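Local structure of tRNA(Phe) 7-((3-amino-3-carboxypropyl)-4-demethylwyosine(37)-N(4))-methyltransferase 1 (Pyrococcus horikoshii, 2IT2) at residues B[48-54]-B[106-112]; B[118-122]-B[143-147]. The protein probably methylates a wyosine-type base at position 37 of tRNA(Phe), using S-adenosyl-L-methionine as methyl donor in the wyosine-derivative pathway. Residues are numbered along the deposited sequence.

Interaction 1 of 2, residues B[48-54]-B[106-112]; sequences YFTTSSC and PILHVGA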
loop_
_atom_site.group_PDB
_atom_site.type_symbol
_atom_site.label_atom_id
_atom_site.label_comp_id
_atom_site.label_asym_id
_atom_site.label_seq_id
_atom_site.Cartn_x
_atom_site.Cartn_y
_atom_site.Cartn_z
ATOM N N TYR B 48 13.425 -11.889 -16.061
ATOM C CA TYR B 48 12.716 -11.818 -14.778
ATOM C C TYR B 48 12.746 -13.153 -14.038
ATOM O O TYR B 48 13.024 -14.187 -14.624
ATOM C CB TYR B 48 11.240 -11.478 -15.007
ATOM C CG TYR B 48 11.000 -10.220 -15.803
ATOM C CD1 TYR B 48 11.141 -8.968 -15.215
ATOM C CD2 TYR B 48 10.649 -10.284 -17.153
ATOM C CE1 TYR B 48 10.948 -7.806 -15.938
ATOM C CE2 TYR B 48 10.450 -9.122 -17.896
ATOM C CZ TYR B 48 10.612 -7.880 -17.281
ATOM O OH TYR B 48 10.537 -6.713 -18.012
ATOM N N PHE B 49 12.463 -13.103 -12.738
ATOM C CA PHE B 49 12.345 -14.302 -11.898
ATOM C C PHE B 49 11.436 -13.923 -10.737
ATOM O O PHE B 49 11.279 -12.744 -10.434
ATOM C CB PHE B 49 13.704 -14.837 -11.390
ATOM C CG PHE B 49 14.480 -13.876 -10.528
ATOM C CD1 PHE B 49 14.198 -13.747 -9.167
ATOM C CD2 PHE B 49 15.537 -13.125 -11.062
ATOM C CE1 PHE B 49 14.947 -12.888 -8.353
ATOM C CE2 PHE B 49 16.292 -12.262 -10.253
ATOM C CZ PHE B 49 15.998 -12.143 -8.896
ATOM N N THR B 50 10.814 -14.907 -10.099
ATOM C CA THR B 50 9.923 -14.597 -8.985
ATOM C C THR B 50 10.490 -15.011 -7.641
ATOM O O THR B 50 11.275 -15.958 -7.541
ATOM C CB THR B 50 8.536 -15.267 -9.146
ATOM O OG1 THR B 50 8.680 -16.691 -9.102
ATOM C CG2 THR B 50 7.883 -14.861 -10.463
ATOM N N THR B 51 10.114 -14.264 -6.610
ATOM C CA THR B 51 10.537 -14.566 -5.251
ATOM C C THR B 51 9.219 -14.682 -4.477
ATOM O O THR B 51 8.158 -14.610 -5.081
ATOM C CB THR B 51 11.460 -13.448 -4.671
ATOM O OG1 THR B 51 10.749 -12.211 -4.622
ATOM C CG2 THR B 51 12.707 -13.270 -5.548
ATOM N N SER B 52 9.268 -14.876 -3.165
ATOM C CA SER B 52 8.035 -15.029 -2.378
ATOM C C SER B 52 6.831 -14.177 -2.828
ATOM O O SER B 52 6.936 -12.957 -2.901
ATOM C CB SER B 52 8.337 -14.743 -0.905
ATOM O OG SER B 52 8.938 -13.473 -0.745
ATOM N N SER B 53 5.692 -14.827 -3.105
ATOM C CA SER B 53 4.463 -14.143 -3.545
ATOM C C SER B 53 3.178 -14.785 -2.967
ATOM O O SER B 53 3.242 -15.846 -2.350
ATOM C CB SER B 53 4.388 -14.145 -5.077
ATOM O OG SER B 53 5.560 -13.576 -5.650
ATOM N N CYS B 54 2.025 -14.140 -3.173
ATOM C CA CYS B 54 0.728 -14.641 -2.679
ATOM C C CYS B 54 -0.444 -14.156 -3.557
ATOM O O CYS B 54 -0.341 -13.111 -4.196
ATOM C CB CYS B 54 0.531 -14.213 -1.221
ATOM S SG CYS B 54 0.679 -12.442 -0.911
ATOM N N PRO B 106 -3.285 -9.450 -3.647
ATOM C CA PRO B 106 -2.196 -10.397 -3.882
ATOM C C PRO B 106 -0.937 -9.519 -3.954
ATOM O O PRO B 106 -1.022 -8.316 -4.252
ATOM C CB PRO B 106 -2.533 -10.998 -5.257
ATOM C CG PRO B 106 -4.002 -10.874 -5.360
ATOM C CD PRO B 106 -4.296 -9.526 -4.717
ATOM N N ILE B 107 0.213 -10.118 -3.668
ATOM C CA ILE B 107 1.485 -9.411 -3.740
ATOM C C ILE B 107 2.487 -10.311 -4.453
ATOM O O ILE B 107 2.714 -11.451 -4.045
ATOM C CB ILE B 107 2.058 -9.085 -2.345
ATOM C CG1 ILE B 107 1.091 -8.199 -1.561
ATOM C CG2 ILE B 107 3.420 -8.406 -2.506
ATOM C CD1 ILE B 107 1.571 -7.851 -0.170
ATOM N N LEU B 108 3.078 -9.804 -5.529
ATOM C CA LEU B 108 4.065 -10.581 -6.267
ATOM C C LEU B 108 5.389 -9.814 -6.214
ATOM O O LEU B 108 5.416 -8.581 -6.344
ATOM C CB LEU B 108 3.624 -10.773 -7.732
ATOM C CG LEU B 108 2.185 -11.222 -8.045
ATOM C CD1 LEU B 108 1.954 -11.195 -9.548
ATOM C CD2 LEU B 108 1.921 -12.620 -7.484
ATOM N N HIS B 109 6.477 -10.533 -5.973
ATOM C CA HIS B 109 7.795 -9.920 -5.950
ATOM C C HIS B 109 8.537 -10.512 -7.134
ATOM O O HIS B 109 8.627 -11.739 -7.272
ATOM C CB HIS B 109 8.501 -10.213 -4.626
ATOM C CG HIS B 109 7.982 -9.392 -3.487
ATOM N ND1 HIS B 109 8.381 -9.593 -2.179
ATOM C CD2 HIS B 109 7.124 -8.349 -3.461
ATOM C CE1 HIS B 109 7.788 -8.705 -1.404
ATOM N NE2 HIS B 109 7.020 -7.937 -2.152
ATOM N N VAL B 110 9.034 -9.633 -8.006
ATOM C CA VAL B 110 9.726 -10.072 -9.212
ATOM C C VAL B 110 11.101 -9.419 -9.417
ATOM O O VAL B 110 11.233 -8.198 -9.387
ATOM C CB VAL B 110 8.854 -9.794 -10.467
ATOM C CG1 VAL B 110 9.528 -10.362 -11.690
ATOM C CG2 VAL B 110 7.456 -10.414 -10.329
ATOM N N GLY B 111 12.129 -10.236 -9.625
ATOM C CA GLY B 111 13.452 -9.678 -9.857
ATOM C C GLY B 111 13.578 -9.340 -11.337
ATOM O O GLY B 111 13.005 -10.028 -12.169
ATOM N N ALA B 112 14.308 -8.272 -11.658
ATOM C CA ALA B 112 14.495 -7.850 -13.051
ATOM C C ALA B 112 15.971 -7.692 -13.383
ATOM O O ALA B 112 16.766 -7.283 -12.539
ATOM C CB ALA B 112 13.755 -6.525 -13.310
HETATM O O HOH W 1 4.372 -11.654 -1.744
#
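Across residues 48-54 and 106-112 a ring fits over a bare backbone. Phe-49 adopts the p rotamer, which swings its ring over Gly-111, and Gly-111 CA lies 3.8 Å from the Phe-49 ring centroid, 15° off the normal, a CH-pi contact on the ring face. A CB modelled on Gly-111 would come within 2.1 Å of Phe-49 CZ, so the hollow exists because no side chain fills it. Phe-49 N to Gly-111 O (3.2 Å) and Gly-111 N to Phe-49 O (2.8 Å) are the hydrogen bonds that hold this pair; helix 11-27 also packs on the ring through Ala-14 and Ala-18.

The opposite sheet face carries Tyr-48, Thr-50, Val-110 and Ala-112. Here Tyr-48 CB rests 3.9 Å from Val-110 CG1 and its CE1 4.1 Å from Ala-112 CB, while its OH bonds to the carbonyl of Asp-117. The pairing joins strands 48-63 and 98-112 in the antiparallel sheet of this TYW3-family protein; the axes of 48-51 and 107-112 approach to 4.5 Å, their directions 144° apart.

Regular pairing breaks where strand 48-63 turns at Ser-52: between the bond Thr-51 N to His-109 O (3.0 Å, 170°) and the Cys-54/Ile-107 pair, Ser-52 and Ser-53 stand against Leu-108 alone. Ser-53 plugs the gap, its OG accepting from His-109 N (3.2 Å) and donating to Thr-51 O (2.9 Å). A water donates to Ser-52 O (3.1 Å) and Ile-107 O (2.8 Å). Beyond the corner, Cys-54 N to Ile-107 O (2.9 Å) and Ile-107 N to Cys-54 O (3.1 Å) restore pairing, with Cys-54 SG 3.9 Å from Ile-107 CB.

Interaction 2 of 2, residues B[118-122]-B[143-147]; sequences AVKLV and LIVEI
Residues 118-122 are helical throughout, with phi/psi near -63/-43 and the backbone bond Val-122 N to Ala-118 O at 3.0 Å; residues 143-147 are extended, with phi from -102 to -119° and psi from 120 to 135°. The two short axes run almost parallel, 4° apart in N-to-C direction, at a closest approach of 9.1 Å. Ala-118 and Val-145 set the register, their CA atoms 6.3 Å apart.

No hydrogen bond crosses between the segments; every contact is apolar. Ala-118 points its CB at the strand, 3.5 Å from Leu-143 CD2 and 3.6 Å from Val-145 CG2, its small size allowing the backbones this close. Val-145 (chi1 t) is the most covered residue: its CG1 stands 3.9 Å from Leu-121 CD2 and 3.8 Å from Val-122 CG2. Further along, Leu-121 CD1 reaches Ile-147 CD1 at 4.2 Å. The rotamers are Leu-121 t,p, Val-122 t, Leu-143 t,t and Ile-147 m,t.

Ile-144 and Glu-146 point away from the helix, where Glu-146 hydrogen-bonds His-109. Strand 143-148 pairs antiparallel with both 98-112 and 134-138. Since helix 115-127 links the two strands that flank 143-148, with 143-148 inserted between them, this helix-on-sheet packing is characteristic of a split beta-alpha-beta unit.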
loop_
_atom_site.group_PDB
_atom_site.type_symbol
_atom_site.label_atom_id
_atom_site.label_comp_id
_atom_site.label_asym_id
_atom_site.label_seq_id
_atom_site.Cartn_x
_atom_site.Cartn_y
_atom_site.Cartn_z
ATOM N N ALA B 118 12.588 -3.589 -15.411
ATOM C CA ALA B 118 11.726 -3.361 -14.260
ATOM C C ALA B 118 10.618 -2.362 -14.572
ATOM O O ALA B 118 9.452 -2.597 -14.263
ATOM C CB ALA B 118 12.547 -2.874 -13.094
ATOM N N VAL B 119 10.972 -1.234 -15.181
ATOM C CA VAL B 119 9.961 -0.232 -15.506
ATOM C C VAL B 119 8.929 -0.761 -16.506
ATOM O O VAL B 119 7.745 -0.425 -16.426
ATOM C CB VAL B 119 10.618 1.036 -16.063
ATOM C CG1 VAL B 119 9.558 2.037 -16.504
ATOM C CG2 VAL B 119 11.505 1.638 -15.003
ATOM N N LYS B 120 9.374 -1.579 -17.455
ATOM C CA LYS B 120 8.446 -2.153 -18.415
ATOM C C LYS B 120 7.417 -3.019 -17.693
ATOM O O LYS B 120 6.239 -2.973 -18.016
ATOM C CB LYS B 120 9.182 -3.014 -19.430
ATOM C CG LYS B 120 9.936 -2.224 -20.462
ATOM C CD LYS B 120 10.709 -3.155 -21.376
ATOM C CE LYS B 120 9.800 -4.182 -22.057
ATOM N NZ LYS B 120 8.720 -3.552 -22.866
ATOM N N LEU B 121 7.871 -3.810 -16.722
ATOM C CA LEU B 121 6.970 -4.691 -15.976
ATOM C C LEU B 121 6.009 -3.901 -15.095
ATOM O O LEU B 121 4.836 -4.240 -14.995
ATOM C CB LEU B 121 7.780 -5.671 -15.111
ATOM C CG LEU B 121 7.006 -6.550 -14.106
ATOM C CD1 LEU B 121 5.979 -7.404 -14.835
ATOM C CD2 LEU B 121 7.969 -7.456 -13.336
ATOM N N VAL B 122 6.515 -2.853 -14.453
ATOM C CA VAL B 122 5.666 -2.045 -13.592
ATOM C C VAL B 122 4.537 -1.448 -14.412
ATOM O O VAL B 122 3.370 -1.489 -14.022
ATOM C CB VAL B 122 6.462 -0.918 -12.922
ATOM C CG1 VAL B 122 5.503 0.105 -12.316
ATOM C CG2 VAL B 122 7.362 -1.505 -11.852
ATOM N N LEU B 143 17.173 -6.381 -8.157
ATOM C CA LEU B 143 16.228 -5.270 -8.225
ATOM C C LEU B 143 14.862 -5.947 -8.156
ATOM O O LEU B 143 14.529 -6.753 -9.024
ATOM C CB LEU B 143 16.354 -4.519 -9.554
ATOM C CG LEU B 143 15.440 -3.297 -9.751
ATOM C CD1 LEU B 143 15.977 -2.499 -10.921
ATOM C CD2 LEU B 143 13.998 -3.683 -10.013
ATOM N N ILE B 144 14.073 -5.613 -7.138
ATOM C CA ILE B 144 12.754 -6.225 -6.978
ATOM C C ILE B 144 11.636 -5.267 -7.330
ATOM O O ILE B 144 11.623 -4.109 -6.899
ATOM C CB ILE B 144 12.520 -6.725 -5.509
ATOM C CG1 ILE B 144 13.547 -7.802 -5.134
ATOM C CG2 ILE B 144 11.089 -7.266 -5.339
ATOM C CD1 ILE B 144 13.504 -9.038 -5.991
ATOM N N VAL B 145 10.729 -5.772 -8.156
ATOM C CA VAL B 145 9.526 -5.069 -8.560
ATOM C C VAL B 145 8.414 -5.704 -7.711
ATOM O O VAL B 145 8.373 -6.929 -7.547
ATOM C CB VAL B 145 9.198 -5.323 -10.042
ATOM C CG1 VAL B 145 7.765 -4.928 -10.330
ATOM C CG2 VAL B 145 10.153 -4.528 -10.921
ATOM N N GLU B 146 7.546 -4.877 -7.140
ATOM C CA GLU B 146 6.417 -5.376 -6.341
ATOM C C GLU B 146 5.154 -5.051 -7.117
ATOM O O GLU B 146 4.992 -3.926 -7.596
ATOM C CB GLU B 146 6.355 -4.691 -4.972
ATOM C CG GLU B 146 5.219 -5.161 -4.073
ATOM C CD GLU B 146 5.349 -4.594 -2.678
ATOM O OE1 GLU B 146 5.158 -3.371 -2.514
ATOM O OE2 GLU B 146 5.656 -5.367 -1.745
ATOM N N ILE B 147 4.275 -6.043 -7.254
ATOM C CA ILE B 147 2.998 -5.904 -7.960
ATOM C C ILE B 147 1.902 -6.058 -6.906
ATOM O O ILE B 147 1.862 -7.055 -6.181
ATOM C CB ILE B 147 2.864 -6.994 -9.044
ATOM C CG1 ILE B 147 3.977 -6.814 -10.083
ATOM C CG2 ILE B 147 1.478 -6.953 -9.688
ATOM C CD1 ILE B 147 4.008 -7.892 -11.142
#

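In the fold
Interactions 1 and 2 share one sheet: strand 98-112, the second partner of interaction 1, is also the neighbour of strand 143-148 in interaction 2. Probable hydrogen bonds Val-110 O to Val-145 N (2.8 Å) and Leu-108 O to Ile-147 N (2.9 Å) stitch them together, their centres about 9 Å apart. Strand 98-112 leads directly into helix 115-127, which folds back against the sheet face carrying Val-110 and Ala-112. Consequently Val-110 CG1 meets Leu-121 CD2 at 3.7 Å, and Ala-112 CB lies 3.8 Å from Ala-118 N. On the other face, His-109 NE2 hydrogen-bonds Glu-146 OE2, so the two contacts are joined through backbone and side chains alike.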